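Local coordinates for protein meta cleavage compound hydrolase (Janthinobacterium, PDB 1J1I) that hydrolyses a carbon-carbon bond of the ring-cleaved (meta-cleavage) intermediate in bacterial carbazole degradation, releasing anthranilate, at residues N132-L136 with S277-L281; S139-V144 with T240-F244. One frame throughout, in Å; residues are numbered along the deposited sequence.

The two contacts draw on adjoining segments of the chain. Strand 131-137, in the middle of the parallel part of the alpha/beta hydrolase sheet, supplies one side of contact 1 (132-136 with 277-281), and the loop leaving its C-terminal end supplies one side of contact 2 (139-144 with 240-244). Their centres lie about 18 Å apart, each about 15 Å from the centre of the chain, and apart from adjoining in sequence the segments of one do not touch those of the other. Contact 1 is core packing, the side chain of Val135 about 12 Å from that of the probable nucleophile Ser114. In contact 2 the side chain of Ala140 is about 5 Å from that of Ser114 and about 7 Å from that of His261, a probable active-site residue.

Contact 1: residues N132-L136 with S277-L281; sequences NALVL and SFLSL
Helix 277-281, the last turn of the C-terminal helix 268-281, packs along strand 133-136 in a nearly antiparallel direction: the axes of these short segments approach to 9.8 Å, with 161° between their N-to-C directions. The strand is extended, phi/psi running from -153/155 at Ala133 to -122/117 at Val135, and both residues hydrogen-bond through their backbones to Ile110 of strand 108-113; Phe278 is helical at -60/-50. In register, Ala133 CA faces Leu279 CA at 7.5 Å, and Val135 CA faces Phe278 CA at 8.9 Å. The main bump is Phe278. Its CB points at the strand, and with chi1 t (175°) and chi2 63° the ring reaches a hollow made by the small Ala133, the backbone of Leu134 and the side of Val135. Ala133 CB lies 4.0 Å from Phe278 CE2, Leu134 O 3.8 Å from the same CE2, and Val135 CG2 3.9 Å from Phe278 CD2; all three meet the ring obliquely. Leu279 starts out sideways, but its m,t rotamer brings CD2 to 4.1 Å from Ala133 CB, so this methyl touches both large side chains. Phe278 also touches Leu226 of flanking strand 225-230, and Leu279 touches Ser109 of strand 108-113, on the other side. In this alpha/beta hydrolase arrangement the C-terminal helix covers central parallel strands. No hydrogen bond or salt bridge crosses the 161 Å² interface, so the fit rests on complementary shape and exclusion of water.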
ATOM      1  N   ASN A 132      -6.578 -10.118 -15.405  1.00 23.09           N
ATOM      2  CA  ASN A 132      -5.320  -9.384 -15.511  1.00 26.04           C
ATOM      3  C   ASN A 132      -4.757  -9.008 -14.130  1.00 28.69           C
ATOM      4  O   ASN A 132      -3.550  -9.071 -13.906  1.00 27.36           O
ATOM      5  CB  ASN A 132      -5.543  -8.106 -16.323  1.00 39.18           C
ATOM      6  CG  ASN A 132      -4.355  -7.174 -16.275  1.00 56.94           C
ATOM      7  OD1 ASN A 132      -3.284  -7.487 -16.796  1.00 62.79           O
ATOM      8  ND2 ASN A 132      -4.534  -6.019 -15.637  1.00 62.80           N
ATOM      9  N   ALA A 133      -5.638  -8.604 -13.219  1.00 23.60           N
ATOM     10  CA  ALA A 133      -5.238  -8.200 -11.867  1.00 22.00           C
ATOM     11  C   ALA A 133      -6.383  -8.433 -10.895  1.00 18.92           C
ATOM     12  O   ALA A 133      -7.552  -8.436 -11.291  1.00 24.28           O
ATOM     13  CB  ALA A 133      -4.836  -6.725 -11.848  1.00 20.10           C
ATOM     14  N   LEU A 134      -6.038  -8.616  -9.624  1.00 20.58           N
ATOM     15  CA  LEU A 134      -7.018  -8.869  -8.573  1.00 19.36           C
ATOM     16  C   LEU A 134      -6.788  -7.992  -7.341  1.00 19.05           C
ATOM     17  O   LEU A 134      -5.659  -7.831  -6.887  1.00 18.83           O
ATOM     18  CB  LEU A 134      -6.946 -10.333  -8.141  1.00 22.89           C
ATOM     19  CG  LEU A 134      -7.810 -10.767  -6.951  1.00 21.29           C
ATOM     20  CD1 LEU A 134      -9.283 -10.749  -7.342  1.00 19.53           C
ATOM     21  CD2 LEU A 134      -7.398 -12.164  -6.509  1.00 22.43           C
ATOM     22  N   VAL A 135      -7.866  -7.436  -6.804  1.00 18.35           N
ATOM     23  CA  VAL A 135      -7.781  -6.605  -5.603  1.00 18.51           C
ATOM     24  C   VAL A 135      -8.680  -7.236  -4.554  1.00 18.92           C
ATOM     25  O   VAL A 135      -9.883  -7.356  -4.758  1.00 17.90           O
ATOM     26  CB  VAL A 135      -8.258  -5.161  -5.874  1.00 18.72           C
ATOM     27  CG1 VAL A 135      -8.236  -4.347  -4.573  1.00 23.08           C
ATOM     28  CG2 VAL A 135      -7.365  -4.511  -6.927  1.00 19.19           C
ATOM     29  N   LEU A 136      -8.086  -7.666  -3.447  1.00 18.12           N
ATOM     30  CA  LEU A 136      -8.836  -8.289  -2.371  1.00 16.53           C
ATOM     31  C   LEU A 136      -8.909  -7.269  -1.244  1.00 21.97           C
ATOM     32  O   LEU A 136      -7.890  -6.849  -0.702  1.00 24.27           O
ATOM     33  CB  LEU A 136      -8.127  -9.559  -1.906  1.00 16.93           C
ATOM     34  CG  LEU A 136      -7.928 -10.608  -3.005  1.00 19.30           C
ATOM     35  CD1 LEU A 136      -6.999 -11.696  -2.495  1.00 17.78           C
ATOM     36  CD2 LEU A 136      -9.282 -11.192  -3.428  1.00 22.06           C
ATOM     37  N   SER A 277      -3.362   3.405  -8.568  1.00 26.43           N
ATOM     38  CA  SER A 277      -1.914   3.259  -8.536  1.00 29.59           C
ATOM     39  C   SER A 277      -1.517   1.813  -8.846  1.00 27.90           C
ATOM     40  O   SER A 277      -0.627   1.563  -9.661  1.00 25.76           O
ATOM     41  CB  SER A 277      -1.388   3.681  -7.157  1.00 34.91           C
ATOM     42  OG  SER A 277       0.027   3.651  -7.098  1.00 42.32           O
ATOM     43  N   PHE A 278      -2.186   0.863  -8.202  1.00 22.87           N
ATOM     44  CA  PHE A 278      -1.901  -0.552  -8.424  1.00 22.70           C
ATOM     45  C   PHE A 278      -2.134  -0.939  -9.886  1.00 21.27           C
ATOM     46  O   PHE A 278      -1.277  -1.554 -10.524  1.00 21.71           O
ATOM     47  CB  PHE A 278      -2.785  -1.410  -7.518  1.00 22.71           C
ATOM     48  CG  PHE A 278      -2.652  -2.890  -7.761  1.00 25.53           C
ATOM     49  CD1 PHE A 278      -1.440  -3.543  -7.542  1.00 27.92           C
ATOM     50  CD2 PHE A 278      -3.744  -3.634  -8.192  1.00 26.18           C
ATOM     51  CE1 PHE A 278      -1.323  -4.920  -7.747  1.00 26.97           C
ATOM     52  CE2 PHE A 278      -3.638  -5.013  -8.399  1.00 23.68           C
ATOM     53  CZ  PHE A 278      -2.426  -5.656  -8.175  1.00 26.21           C
ATOM     54  N   LEU A 279      -3.294  -0.569 -10.417  1.00 21.83           N
ATOM     55  CA  LEU A 279      -3.631  -0.890 -11.799  1.00 26.29           C
ATOM     56  C   LEU A 279      -2.719  -0.218 -12.832  1.00 29.62           C
ATOM     57  O   LEU A 279      -2.501  -0.766 -13.912  1.00 26.51           O
ATOM     58  CB  LEU A 279      -5.090  -0.517 -12.080  1.00 21.03           C
ATOM     59  CG  LEU A 279      -6.128  -1.283 -11.257  1.00 25.26           C
ATOM     60  CD1 LEU A 279      -7.518  -0.743 -11.559  1.00 26.73           C
ATOM     61  CD2 LEU A 279      -6.041  -2.771 -11.576  1.00 26.70           C
ATOM     62  N   SER A 280      -2.179   0.953 -12.500  1.00 30.00           N
ATOM     63  CA  SER A 280      -1.308   1.669 -13.430  1.00 34.98           C
ATOM     64  C   SER A 280      -0.011   0.915 -13.692  1.00 39.37           C
ATOM     65  O   SER A 280       0.564   1.017 -14.773  1.00 44.81           O
ATOM     66  CB  SER A 280      -0.983   3.070 -12.902  1.00 32.61           C
ATOM     67  OG  SER A 280      -0.151   3.001 -11.758  1.00 45.60           O
ATOM     68  N   LEU A 281       0.453   0.162 -12.701  1.00 39.63           N
ATOM     69  CA  LEU A 281       1.678  -0.611 -12.850  1.00 45.89           C
ATOM     70  C   LEU A 281       1.394  -1.867 -13.660  1.00 46.67           C
ATOM     71  O   LEU A 281       2.214  -2.290 -14.469  1.00 45.48           O
ATOM     72  CB  LEU A 281       2.231  -1.018 -11.483  1.00 46.58           C
ATOM     73  CG  LEU A 281       2.682   0.082 -10.522  1.00 56.69           C
ATOM     74  CD1 LEU A 281       3.131  -0.559  -9.215  1.00 52.72           C
ATOM     75  CD2 LEU A 281       3.813   0.898 -11.144  1.00 50.34           C
TER

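Contact 2: residues S139-V144 with T240-F244; sequences SAGLVV and TAYKF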
ATOM      1  N   SER A 139     -11.223  -9.123   2.072  1.00 26.75           N
ATOM      2  CA  SER A 139     -11.732 -10.331   1.440  1.00 21.75           C
ATOM      3  C   SER A 139     -11.890 -11.570   2.301  1.00 23.47           C
ATOM      4  O   SER A 139     -11.046 -11.891   3.138  1.00 23.69           O
ATOM      5  CB  SER A 139     -10.858 -10.698   0.240  1.00 26.64           C
ATOM      6  OG  SER A 139     -11.313 -11.902  -0.357  1.00 26.90           O
ATOM      7  N   ALA A 140     -12.992 -12.271   2.068  1.00 22.77           N
ATOM      8  CA  ALA A 140     -13.270 -13.515   2.750  1.00 25.06           C
ATOM      9  C   ALA A 140     -12.397 -14.552   2.033  1.00 28.53           C
ATOM     10  O   ALA A 140     -11.847 -14.271   0.963  1.00 27.85           O
ATOM     11  CB  ALA A 140     -14.745 -13.867   2.601  1.00 25.81           C
ATOM     12  N   GLY A 141     -12.261 -15.739   2.617  1.00 26.26           N
ATOM     13  CA  GLY A 141     -11.462 -16.777   1.990  1.00 28.62           C
ATOM     14  C   GLY A 141     -10.571 -17.509   2.967  1.00 27.81           C
ATOM     15  O   GLY A 141     -10.293 -18.701   2.808  1.00 28.20           O
ATOM     16  N   LEU A 142     -10.110 -16.789   3.982  1.00 28.71           N
ATOM     17  CA  LEU A 142      -9.260 -17.388   4.992  1.00 34.18           C
ATOM     18  C   LEU A 142      -9.996 -17.460   6.316  1.00 41.17           C
ATOM     19  O   LEU A 142     -10.660 -16.511   6.725  1.00 45.11           O
ATOM     20  CB  LEU A 142      -7.967 -16.578   5.184  1.00 33.28           C
ATOM     21  CG  LEU A 142      -6.815 -16.857   4.213  1.00 29.83           C
ATOM     22  CD1 LEU A 142      -5.684 -15.845   4.405  1.00 23.78           C
ATOM     23  CD2 LEU A 142      -6.317 -18.267   4.453  1.00 29.62           C
ATOM     24  N   VAL A 143      -9.856 -18.606   6.967  1.00 40.70           N
ATOM     25  CA  VAL A 143     -10.465 -18.832   8.254  1.00 45.12           C
ATOM     26  C   VAL A 143      -9.657 -18.187   9.359  1.00 45.20           C
ATOM     27  O   VAL A 143     -10.148 -18.064  10.483  1.00 53.60           O
ATOM     28  CB  VAL A 143     -10.549 -20.343   8.605  1.00 48.97           C
ATOM     29  CG1 VAL A 143     -11.199 -20.533   9.990  1.00 53.25           C
ATOM     30  CG2 VAL A 143     -11.302 -21.123   7.563  1.00 44.62           C
ATOM     31  N   VAL A 144      -8.426 -17.785   9.040  1.00 45.72           N
ATOM     32  CA  VAL A 144      -7.515 -17.202  10.047  1.00 45.01           C
ATOM     33  C   VAL A 144      -8.045 -16.986  11.466  1.00 45.74           C
ATOM     34  O   VAL A 144      -8.735 -15.998  11.800  1.00 47.02           O
ATOM     35  CB  VAL A 144      -6.911 -15.897   9.589  1.00 40.42           C
ATOM     36  CG1 VAL A 144      -7.827 -14.710   9.933  1.00 41.09           C
ATOM     37  CG2 VAL A 144      -5.540 -15.780  10.269  1.00 41.89           C
ATOM     38  N   THR A 240      -4.939 -11.486   8.771  1.00 28.05           N
ATOM     39  CA  THR A 240      -5.400 -12.210   7.580  1.00 28.55           C
ATOM     40  C   THR A 240      -4.700 -11.701   6.331  1.00 27.13           C
ATOM     41  O   THR A 240      -4.387 -12.472   5.425  1.00 26.06           O
ATOM     42  CB  THR A 240      -6.911 -12.030   7.330  1.00 33.02           C
ATOM     43  OG1 THR A 240      -7.637 -12.286   8.535  1.00 34.81           O
ATOM     44  CG2 THR A 240      -7.384 -12.999   6.240  1.00 30.07           C
ATOM     45  N   ALA A 241      -4.491 -10.387   6.273  1.00 27.29           N
ATOM     46  CA  ALA A 241      -3.822  -9.776   5.133  1.00 24.98           C
ATOM     47  C   ALA A 241      -2.393 -10.298   5.066  1.00 24.16           C
ATOM     48  O   ALA A 241      -1.885 -10.637   3.993  1.00 24.51           O
ATOM     49  CB  ALA A 241      -3.822  -8.253   5.277  1.00 20.17           C
ATOM     50  N   TYR A 242      -1.747 -10.369   6.226  1.00 23.20           N
ATOM     51  CA  TYR A 242      -0.373 -10.841   6.289  1.00 21.38           C
ATOM     52  C   TYR A 242      -0.303 -12.280   5.782  1.00 23.34           C
ATOM     53  O   TYR A 242       0.670 -12.666   5.132  1.00 23.24           O
ATOM     54  CB  TYR A 242       0.158 -10.735   7.727  1.00 26.31           C
ATOM     55  CG  TYR A 242       0.102  -9.321   8.297  1.00 25.50           C
ATOM     56  CD1 TYR A 242       0.140  -9.102   9.673  1.00 32.46           C
ATOM     57  CD2 TYR A 242      -0.013  -8.209   7.459  1.00 23.06           C
ATOM     58  CE1 TYR A 242       0.060  -7.808  10.205  1.00 28.43           C
ATOM     59  CE2 TYR A 242      -0.093  -6.911   7.980  1.00 27.60           C
ATOM     60  CZ  TYR A 242      -0.057  -6.722   9.354  1.00 27.22           C
ATOM     61  OH  TYR A 242      -0.139  -5.447   9.878  1.00 29.70           O
ATOM     62  N   LYS A 243      -1.336 -13.071   6.065  1.00 22.99           N
ATOM     63  CA  LYS A 243      -1.344 -14.450   5.595  1.00 21.97           C
ATOM     64  C   LYS A 243      -1.556 -14.482   4.077  1.00 19.25           C
ATOM     65  O   LYS A 243      -0.923 -15.274   3.381  1.00 19.35           O
ATOM     66  CB  LYS A 243      -2.426 -15.265   6.308  1.00 27.19           C
ATOM     67  CG  LYS A 243      -2.310 -16.761   6.053  1.00 34.16           C
ATOM     68  CD  LYS A 243      -3.296 -17.555   6.902  1.00 46.90           C
ATOM     69  CE  LYS A 243      -3.062 -19.055   6.765  1.00 46.99           C
ATOM     70  NZ  LYS A 243      -3.995 -19.843   7.623  1.00 50.07           N
ATOM     71  N   PHE A 244      -2.441 -13.629   3.563  1.00 19.11           N
ATOM     72  CA  PHE A 244      -2.673 -13.566   2.116  1.00 20.39           C
ATOM     73  C   PHE A 244      -1.361 -13.192   1.429  1.00 20.52           C
ATOM     74  O   PHE A 244      -1.015 -13.737   0.380  1.00 16.08           O
ATOM     75  CB  PHE A 244      -3.714 -12.498   1.756  1.00 20.28           C
ATOM     76  CG  PHE A 244      -5.139 -12.975   1.809  1.00 21.86           C
ATOM     77  CD1 PHE A 244      -6.060 -12.351   2.639  1.00 21.24           C
ATOM     78  CD2 PHE A 244      -5.571 -14.027   1.004  1.00 25.92           C
ATOM     79  CE1 PHE A 244      -7.395 -12.763   2.674  1.00 26.31           C
ATOM     80  CE2 PHE A 244      -6.904 -14.449   1.030  1.00 23.00           C
ATOM     81  CZ  PHE A 244      -7.816 -13.816   1.866  1.00 27.61           C
TER
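This is a loop-on-helix contact, mostly apolar and partly buried, in which the loop after strand 131-137 packs along one side of helix 238-247. Leu142 is the main projection and loses 99 Å² of surface to the helix. Its CD1 stands almost exactly over the Phe244 ring, 3.6 Å from the centroid and 2° off the normal, a CH-pi contact. The same methyl is 3.8 Å from Lys243 CB and 3.8 Å from Thr240 O, and Leu142 CB is 3.8 Å from Thr240 CG2, so the leucine fills the hollow bordered by Thr240, Lys243 and Phe244. The backbone of the loop meets the edge of the Phe244 ring: Ser139 O lies 3.8 Å from Phe244 CE1 and Ala140 O 4.2 Å from Phe244 CZ. Between them and Leu142 comes Gly141, at phi 137° and psi -33°; a CB there would be jammed against the carbonyl of Ala140 and would stand 3.8 Å from Phe244 CZ. In the alpha/beta hydrolase fold the catalytic residues sit on loops at the C-terminal ends of the parallel strands; this loop leaves the same edge and runs beside them, with Ala140 hydrogen-bonded through its backbone to Ser114, the probable nucleophile. Ile218 of helix 215-218 touches both Leu142 and Phe244. Farther along, the CA-to-CB bond of Val144 points toward the helix, Val144 CA lying 6.0 Å from Thr240 CA; Thr240 OG1 is hydrogen-bonded to Pro237 O. On another side of the helix, Tyr242 stacks on Tyr242 of the second subunit.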